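Local atomic coordinates of Cfl (Pectobacterium brasiliense, PDB entry 7A9J), a protein that probably activates carboxylic acids such as coronafacic acid with ATP, as an AMP-binding ligase, and joins them to amines as amides. Residues Q58-G63 against L85-Y90; I77-C82 against W147-K152. The protein carries 1 engineered substitution. One frame throughout, in Å; residues are numbered along the deposited sequence. Where two conformers were deposited one is given.

Interaction 1. Residues Q58-G63 against L85-Y90; sequences QRIATG and LIATYY
I60 reaches from helix 50-66 to the backbone and side chain of A87 and T88 on helix 83-95, and its delta methyl does nearly all the touching. Its CB is directed at the other helix, yet still lies 5.4 Å from T88 OG1. From there the side chain forks. I60 CG2, anti to the backbone N, makes no close contact with 85-90, coming no nearer than 4.6 Å to T88 OG1. CG1, placed anti to the carbonyl carbon (chi1 -63°), carries the longer arm forward, and a nearly extended second torsion (chi2 158°) drives CD1 against the neighbouring helix. At the tip CD1 meets A87 CB at 3.5 Å, closer than is usual for two carbons, and lies 3.9 Å from A87 C. Roughly at right angles to that approach, CD1 passes T88 OG1 at 4.1 Å, a van der Waals contact; the hydroxyl is itself hydrogen-bonded to E84 O, one turn back in its own helix. Consistent with the small A87 side chain, I60 CA and T88 CA are 6.8 Å apart. W163 and I166 of helix 163-166 pack on I60 as well, W163 also reaching T88, while L53, L56 and I57, earlier on the same helix as I60, also touch A87. This is a buried, largely apolar helix-helix contact without a hydrogen bond across it, inside the AMP-binding domain.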
ATOM      1  N   GLN A  58      -4.187  22.667  15.927  1.00 31.85           N
ATOM      2  CA  GLN A  58      -3.658  23.952  16.369  1.00 37.65           C
ATOM      3  C   GLN A  58      -2.994  23.850  17.733  1.00 39.57           C
ATOM      4  O   GLN A  58      -1.919  24.444  17.925  1.00 35.58           O
ATOM      5  CB  GLN A  58      -4.755  25.035  16.373  1.00 38.14           C
ATOM      6  CG  GLN A  58      -5.187  25.337  14.920  1.00 40.28           C
ATOM      7  CD  GLN A  58      -6.371  26.328  14.882  1.00 39.76           C
ATOM      8  OE1 GLN A  58      -7.036  26.577  15.885  1.00 46.82           O
ATOM      9  NE2 GLN A  58      -6.627  26.866  13.715  1.00 44.50           N
ATOM     10  N   ARG A  59      -3.625  23.132  18.702  1.00 34.12           N
ATOM     11  CA  ARG A  59      -3.019  22.980  20.028  1.00 41.62           C
ATOM     12  C   ARG A  59      -1.674  22.233  19.938  1.00 35.68           C
ATOM     13  O   ARG A  59      -0.689  22.635  20.609  1.00 35.38           O
ATOM     14  CB  ARG A  59      -3.969  22.258  20.985  1.00 33.47           C
ATOM     15  CG  ARG A  59      -5.130  23.125  21.489  1.00 44.61           C
ATOM     16  CD  ARG A  59      -5.808  22.481  22.696  1.00 43.30           C
ATOM     17  NE  ARG A  59      -6.671  23.487  23.327  1.00 55.00           N
ATOM     18  CZ  ARG A  59      -6.627  23.874  24.590  1.00 63.14           C
ATOM     19  NH1 ARG A  59      -7.488  24.796  24.999  1.00 52.94           N
ATOM     20  NH2 ARG A  59      -5.766  23.339  25.452  1.00 53.63           N
ATOM     21  N   ILE A  60      -1.611  21.196  19.096  1.00 34.35           N
ATOM     22  CA  ILE A  60      -0.361  20.447  18.959  1.00 32.90           C
ATOM     23  C   ILE A  60       0.715  21.358  18.381  1.00 33.67           C
ATOM     24  O   ILE A  60       1.829  21.446  18.916  1.00 33.35           O
ATOM     25  CB  ILE A  60      -0.532  19.175  18.103  1.00 33.28           C
ATOM     26  CG1 ILE A  60      -1.505  18.165  18.741  1.00 30.90           C
ATOM     27  CG2 ILE A  60       0.864  18.500  17.934  1.00 29.76           C
ATOM     28  CD1 ILE A  60      -2.119  17.164  17.666  1.00 28.97           C
ATOM     29  N   ALA A  61       0.369  22.112  17.334  1.00 32.64           N
ATOM     30  CA  ALA A  61       1.309  23.084  16.776  1.00 37.81           C
ATOM     31  C   ALA A  61       1.825  24.052  17.829  1.00 42.31           C
ATOM     32  O   ALA A  61       3.030  24.354  17.868  1.00 39.25           O
ATOM     33  CB  ALA A  61       0.668  23.861  15.629  1.00 38.86           C
ATOM     34  N   THR A  62       0.940  24.560  18.703  1.00 38.35           N
ATOM     35  CA  THR A  62       1.422  25.472  19.720  1.00 41.77           C
ATOM     36  C   THR A  62       2.338  24.762  20.709  1.00 41.56           C
ATOM     37  O   THR A  62       3.355  25.330  21.126  1.00 38.34           O
ATOM     38  CB  THR A  62       0.232  26.131  20.423  1.00 39.24           C
ATOM     39  OG1 THR A  62      -0.450  26.960  19.463  1.00 45.19           O
ATOM     40  CG2 THR A  62       0.696  27.008  21.589  1.00 47.31           C
ATOM     41  N   GLY A  63       1.999  23.523  21.085  1.00 37.30           N
ATOM     42  CA  GLY A  63       2.843  22.786  22.014  1.00 45.80           C
ATOM     43  C   GLY A  63       4.230  22.508  21.452  1.00 37.85           C
ATOM     44  O   GLY A  63       5.246  22.684  22.156  1.00 42.49           O
ATOM     45  N   LEU A  85      -2.626  10.687  15.643  1.00 27.05           N
ATOM     46  CA  LEU A  85      -1.632  10.499  14.589  1.00 28.09           C
ATOM     47  C   LEU A  85      -1.916  11.452  13.435  1.00 26.39           C
ATOM     48  O   LEU A  85      -1.015  12.174  12.978  1.00 26.71           O
ATOM     49  CB  LEU A  85      -1.634   9.020  14.116  1.00 26.26           C
ATOM     50  CG  LEU A  85      -0.659   8.701  12.966  1.00 26.36           C
ATOM     51  CD1 LEU A  85       0.746   9.308  13.252  1.00 26.84           C
ATOM     52  CD2 LEU A  85      -0.572   7.174  12.820  1.00 26.62           C
ATOM     53  N   ILE A  86      -3.169  11.504  12.969  0.60 27.74           N
ATOM     54  CA  ILE A  86      -3.441  12.387  11.835  0.60 28.36           C
ATOM     55  C   ILE A  86      -3.360  13.852  12.273  0.60 26.28           C
ATOM     56  O   ILE A  86      -2.873  14.708  11.516  0.60 26.07           O
ATOM     57  CB  ILE A  86      -4.790  12.019  11.180  0.60 24.54           C
ATOM     58  CG1 ILE A  86      -5.060  12.928   9.944  0.60 24.83           C
ATOM     59  CG2 ILE A  86      -5.921  12.069  12.233  0.60 24.47           C
ATOM     60  CD1 ILE A  86      -3.940  12.887   8.811  0.60 24.81           C
ATOM     61  N   ALA A  87      -3.742  14.162  13.519  1.00 25.83           N
ATOM     62  CA  ALA A  87      -3.576  15.526  13.980  1.00 26.87           C
ATOM     63  C   ALA A  87      -2.106  15.929  14.004  1.00 29.29           C
ATOM     64  O   ALA A  87      -1.760  17.085  13.680  1.00 27.71           O
ATOM     65  CB  ALA A  87      -4.228  15.661  15.355  1.00 27.87           C
ATOM     66  N   THR A  88      -1.229  14.993  14.412  1.00 26.95           N
ATOM     67  CA  THR A  88       0.194  15.303  14.510  1.00 28.36           C
ATOM     68  C   THR A  88       0.792  15.515  13.135  1.00 27.68           C
ATOM     69  O   THR A  88       1.595  16.425  12.953  1.00 29.17           O
ATOM     70  CB  THR A  88       0.921  14.153  15.225  1.00 30.79           C
ATOM     71  OG1 THR A  88       0.464  14.121  16.595  1.00 29.41           O
ATOM     72  CG2 THR A  88       2.438  14.361  15.205  1.00 30.96           C
ATOM     73  N   TYR A  89       0.411  14.676  12.140  1.00 29.42           N
ATOM     74  CA  TYR A  89       0.873  14.960  10.778  1.00 29.76           C
ATOM     75  C   TYR A  89       0.515  16.389  10.372  1.00 29.36           C
ATOM     76  O   TYR A  89       1.357  17.124   9.854  1.00 26.42           O
ATOM     77  CB  TYR A  89       0.237  14.004   9.753  1.00 25.77           C
ATOM     78  CG  TYR A  89       0.615  12.588   9.835  1.00 27.04           C
ATOM     79  CD1 TYR A  89       1.889  12.188  10.270  1.00 29.65           C
ATOM     80  CD2 TYR A  89      -0.290  11.621   9.428  1.00 28.81           C
ATOM     81  CE1 TYR A  89       2.255  10.824  10.257  1.00 32.65           C
ATOM     82  CE2 TYR A  89       0.046  10.260   9.449  1.00 26.41           C
ATOM     83  CZ  TYR A  89       1.319   9.870   9.850  1.00 27.00           C
ATOM     84  OH  TYR A  89       1.690   8.541   9.855  1.00 27.97           O
ATOM     85  N   TYR A  90      -0.739  16.797  10.588  1.00 26.29           N
ATOM     86  CA  TYR A  90      -1.120  18.129  10.159  1.00 29.44           C
ATOM     87  C   TYR A  90      -0.436  19.224  10.977  1.00 28.61           C
ATOM     88  O   TYR A  90      -0.135  20.316  10.445  1.00 26.91           O
ATOM     89  CB  TYR A  90      -2.615  18.293  10.307  1.00 30.83           C
ATOM     90  CG  TYR A  90      -3.352  17.732   9.107  1.00 28.09           C
ATOM     91  CD1 TYR A  90      -3.162  18.304   7.831  1.00 29.36           C
ATOM     92  CD2 TYR A  90      -4.298  16.729   9.259  1.00 28.08           C
ATOM     93  CE1 TYR A  90      -3.911  17.843   6.715  1.00 29.55           C
ATOM     94  CE2 TYR A  90      -5.040  16.271   8.162  1.00 26.39           C
ATOM     95  CZ  TYR A  90      -4.835  16.855   6.907  1.00 27.52           C
ATOM     96  OH  TYR A  90      -5.568  16.419   5.833  1.00 28.08           O
TER

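Interaction 2. Residues I77-C82 against W147-K152; sequences IHMGNC and WVIDLK
I149 sends its delta methyl across to the sulfur-bearing side chains of M79 and C82, and these three residues make up the whole contact. I149 gives the largest share of the surface buried here. Its CG1 is anti to the carbonyl carbon and chi2 is extended (175°), so CD1 projects well clear of the backbone. The methyl lands on the end of M79, 3.7 Å from M79 CE and 4.0 Å from M79 SD, and the two side chains cross at about a right angle. M79 starts with CG wedged between its backbone N and carbonyl carbon (chi1 67°), runs straight through chi2, then bends at chi3 (54°), which swings CE round to face the isoleucine. C82 adds a looser touch from beside the methionine: its SG is 4.3 Å from I149 CD1. Within the first segment the two sulfurs are neighbours, M79 SD and C82 SG being 3.6 Å apart, so the methyl meets a small patch built from both. No hydrogen bond joins the segments, and the backbones stay well separated, with 9.0 Å between M79 CA and I149 CA. I149 itself is the second residue of a type II beta turn from V148 to L151, closed by L151 N to V148 O at 3.3 Å. The contact lies at the C-terminal end of strand 74-78 and near that of strand 145-148 in the five-stranded parallel sheet. Strand 122-125 runs between those two, and its I124 touches M79, while D126 just beyond accepts a hydrogen bond from G80 N. C82 holds the N-cap position of helix 83-95, whose E84 touches I149 and whose L85 touches M79.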
ATOM      1  N   ILE A  77       7.758   9.793  14.355  1.00 30.63           N
ATOM      2  CA  ILE A  77       6.393   9.534  14.788  1.00 31.58           C
ATOM      3  C   ILE A  77       6.204   8.028  14.796  1.00 32.34           C
ATOM      4  O   ILE A  77       6.536   7.338  13.818  1.00 31.30           O
ATOM      5  CB  ILE A  77       5.359  10.203  13.860  1.00 29.47           C
ATOM      6  CG1 ILE A  77       5.584  11.720  13.831  1.00 35.55           C
ATOM      7  CG2 ILE A  77       3.965   9.951  14.412  1.00 31.76           C
ATOM      8  CD1 ILE A  77       4.603  12.463  12.935  1.00 38.41           C
ATOM      9  N   HIS A  78       5.638   7.530  15.865  1.00 30.18           N
ATOM     10  CA  HIS A  78       5.747   6.080  16.060  1.00 32.57           C
ATOM     11  C   HIS A  78       4.493   5.663  16.837  1.00 40.86           C
ATOM     12  O   HIS A  78       4.518   5.544  18.050  1.00 33.35           O
ATOM     13  CB  HIS A  78       7.051   5.769  16.795  1.00 34.64           C
ATOM     14  CG  HIS A  78       7.361   4.307  16.980  1.00 33.03           C
ATOM     15  ND1 HIS A  78       7.886   3.823  18.171  1.00 35.62           N
ATOM     16  CD2 HIS A  78       7.358   3.253  16.116  1.00 32.01           C
ATOM     17  CE1 HIS A  78       8.127   2.530  18.049  1.00 37.96           C
ATOM     18  NE2 HIS A  78       7.859   2.165  16.805  1.00 34.09           N
ATOM     19  N   MET A  79       3.375   5.465  16.122  1.00 31.26           N
ATOM     20  CA  MET A  79       2.127   5.157  16.816  1.00 32.38           C
ATOM     21  C   MET A  79       1.126   4.439  15.907  1.00 32.73           C
ATOM     22  O   MET A  79       1.223   4.473  14.665  1.00 31.53           O
ATOM     23  CB  MET A  79       1.508   6.418  17.414  1.00 43.78           C
ATOM     24  CG  MET A  79       1.018   7.418  16.490  1.00 42.36           C
ATOM     25  SD  MET A  79       0.213   8.877  17.375  1.00 37.14           S
ATOM     26  CE  MET A  79       1.483   9.432  18.529  1.00 45.21           C
ATOM     27  N   GLY A  80       0.232   3.691  16.567  1.00 30.26           N
ATOM     28  CA  GLY A  80      -0.845   2.986  15.887  1.00 35.62           C
ATOM     29  C   GLY A  80      -1.945   3.952  15.475  1.00 32.48           C
ATOM     30  O   GLY A  80      -1.819   5.167  15.612  1.00 34.13           O
ATOM     31  N   ASN A  81      -3.005   3.415  14.855  1.00 28.56           N
ATOM     32  CA  ASN A  81      -4.006   4.303  14.265  1.00 27.81           C
ATOM     33  C   ASN A  81      -4.794   5.021  15.377  1.00 29.73           C
ATOM     34  O   ASN A  81      -5.427   4.366  16.198  1.00 34.09           O
ATOM     35  CB  ASN A  81      -4.981   3.502  13.435  1.00 28.89           C
ATOM     36  CG  ASN A  81      -4.294   2.832  12.259  1.00 33.98           C
ATOM     37  OD1 ASN A  81      -3.123   3.109  11.958  1.00 32.01           O
ATOM     38  ND2 ASN A  81      -4.959   1.787  11.728  1.00 34.76           N
ATOM     39  N   CYS A  82      -4.737   6.323  15.390  1.00 27.72           N
ATOM     40  CA  CYS A  82      -5.540   7.096  16.359  1.00 29.16           C
ATOM     41  C   CYS A  82      -5.719   8.496  15.798  1.00 27.43           C
ATOM     42  O   CYS A  82      -5.042   8.902  14.831  1.00 28.02           O
ATOM     43  CB  CYS A  82      -4.890   7.103  17.752  1.00 31.80           C
ATOM     44  SG  CYS A  82      -3.245   7.858  17.761  1.00 31.56           S
ATOM     45  N   TRP A 147       7.452  12.793  23.420  1.00 35.98           N
ATOM     46  CA  TRP A 147       6.090  12.799  23.938  1.00 37.47           C
ATOM     47  C   TRP A 147       5.432  11.448  23.683  1.00 34.87           C
ATOM     48  O   TRP A 147       5.583  10.873  22.587  1.00 31.56           O
ATOM     49  CB  TRP A 147       5.247  13.884  23.263  1.00 38.84           C
ATOM     50  CG  TRP A 147       5.616  15.342  23.546  1.00 37.90           C
ATOM     51  CD1 TRP A 147       5.209  16.108  24.613  1.00 38.06           C
ATOM     52  CD2 TRP A 147       6.387  16.214  22.700  1.00 35.98           C
ATOM     53  NE1 TRP A 147       5.712  17.397  24.503  1.00 41.47           N
ATOM     54  CE2 TRP A 147       6.415  17.492  23.330  1.00 41.64           C
ATOM     55  CE3 TRP A 147       7.056  16.044  21.488  1.00 36.33           C
ATOM     56  CZ2 TRP A 147       7.106  18.568  22.796  1.00 37.37           C
ATOM     57  CZ3 TRP A 147       7.720  17.107  20.935  1.00 36.26           C
ATOM     58  CH2 TRP A 147       7.724  18.381  21.594  1.00 36.14           C
ATOM     59  N   VAL A 148       4.714  10.943  24.683  1.00 34.27           N
ATOM     60  CA  VAL A 148       4.153   9.585  24.673  1.00 33.75           C
ATOM     61  C   VAL A 148       2.704   9.681  25.143  1.00 34.35           C
ATOM     62  O   VAL A 148       2.434  10.180  26.254  1.00 35.11           O
ATOM     63  CB  VAL A 148       4.925   8.637  25.592  1.00 37.50           C
ATOM     64  CG1 VAL A 148       4.288   7.225  25.602  1.00 38.01           C
ATOM     65  CG2 VAL A 148       6.392   8.632  25.247  1.00 35.24           C
ATOM     66  N   ILE A 149       1.786   9.200  24.316  1.00 31.67           N
ATOM     67  CA  ILE A 149       0.394   9.105  24.740  1.00 33.79           C
ATOM     68  C   ILE A 149       0.291   8.045  25.814  1.00 36.00           C
ATOM     69  O   ILE A 149       0.789   6.918  25.647  1.00 36.64           O
ATOM     70  CB  ILE A 149      -0.493   8.750  23.533  1.00 32.64           C
ATOM     71  CG1 ILE A 149      -0.352   9.812  22.449  1.00 33.02           C
ATOM     72  CG2 ILE A 149      -1.948   8.573  23.999  1.00 34.79           C
ATOM     73  CD1 ILE A 149      -1.136   9.468  21.135  1.00 35.43           C
ATOM     74  N   ASP A 150      -0.316   8.413  26.955  1.00 33.97           N
ATOM     75  CA  ASP A 150      -0.484   7.524  28.098  1.00 38.31           C
ATOM     76  C   ASP A 150       0.851   7.100  28.706  1.00 36.34           C
ATOM     77  O   ASP A 150       0.928   6.026  29.310  1.00 39.44           O
ATOM     78  CB  ASP A 150      -1.278   6.256  27.761  1.00 38.48           C
ATOM     79  CG  ASP A 150      -2.632   6.539  27.161  1.00 51.58           C
ATOM     80  OD1 ASP A 150      -2.884   6.048  26.032  1.00 61.29           O
ATOM     81  OD2 ASP A 150      -3.451   7.188  27.842  1.00 49.89           O
ATOM     82  N   LEU A 151       1.869   7.982  28.629  1.00 36.72           N
ATOM     83  CA  LEU A 151       3.080   7.821  29.436  1.00 39.83           C
ATOM     84  C   LEU A 151       2.754   7.500  30.889  1.00 43.94           C
ATOM     85  O   LEU A 151       1.935   8.186  31.523  1.00 40.28           O
ATOM     86  CB  LEU A 151       3.921   9.105  29.334  1.00 36.77           C
ATOM     87  CG  LEU A 151       5.287   9.068  30.020  1.00 37.09           C
ATOM     88  CD1 LEU A 151       6.209   8.133  29.139  1.00 34.91           C
ATOM     89  CD2 LEU A 151       5.890  10.449  30.150  1.00 38.99           C
ATOM     90  N   LYS A 152       3.426   6.490  31.467  1.00 41.31           N
ATOM     91  CA  LYS A 152       3.286   6.256  32.901  1.00 45.13           C
ATOM     92  C   LYS A 152       3.946   7.387  33.672  1.00 43.29           C
ATOM     93  O   LYS A 152       4.985   7.923  33.270  1.00 43.28           O
ATOM     94  CB  LYS A 152       3.915   4.911  33.305  1.00 43.50           C
ATOM     95  CG  LYS A 152       3.423   3.802  32.369  1.00 40.32           C
ATOM     96  CD  LYS A 152       4.011   2.431  32.749  1.00 44.06           C
ATOM     97  CE  LYS A 152       3.849   1.443  31.540  1.00 51.80           C
ATOM     98  NZ  LYS A 152       4.122   0.034  32.007  1.00 61.03           N
TER

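The centres of interactions 1 and 2 are 13 Å apart, both within the AMP-binding domain, and their segments alternate along the chain: 58-63, 77-82, 85-90, 147-152. Helix 50-66 leads into strand 74-78, which with helix 83-95 and strand 98-101 forms a beta-alpha-beta unit, the two strands being parallel neighbours in the sheet. Helix 83-95 is the bridge between the contacts. L85 CD1 packs 3.5 Å from I77 CG2, and T88 CG2 lies 3.7 Å from I77 CD1. One contact joins helix to helix, the other the regions at the C-terminal ends of two strands; helix 83-95, packed on I77 and on helix 50-66, ties both into one part of the domain.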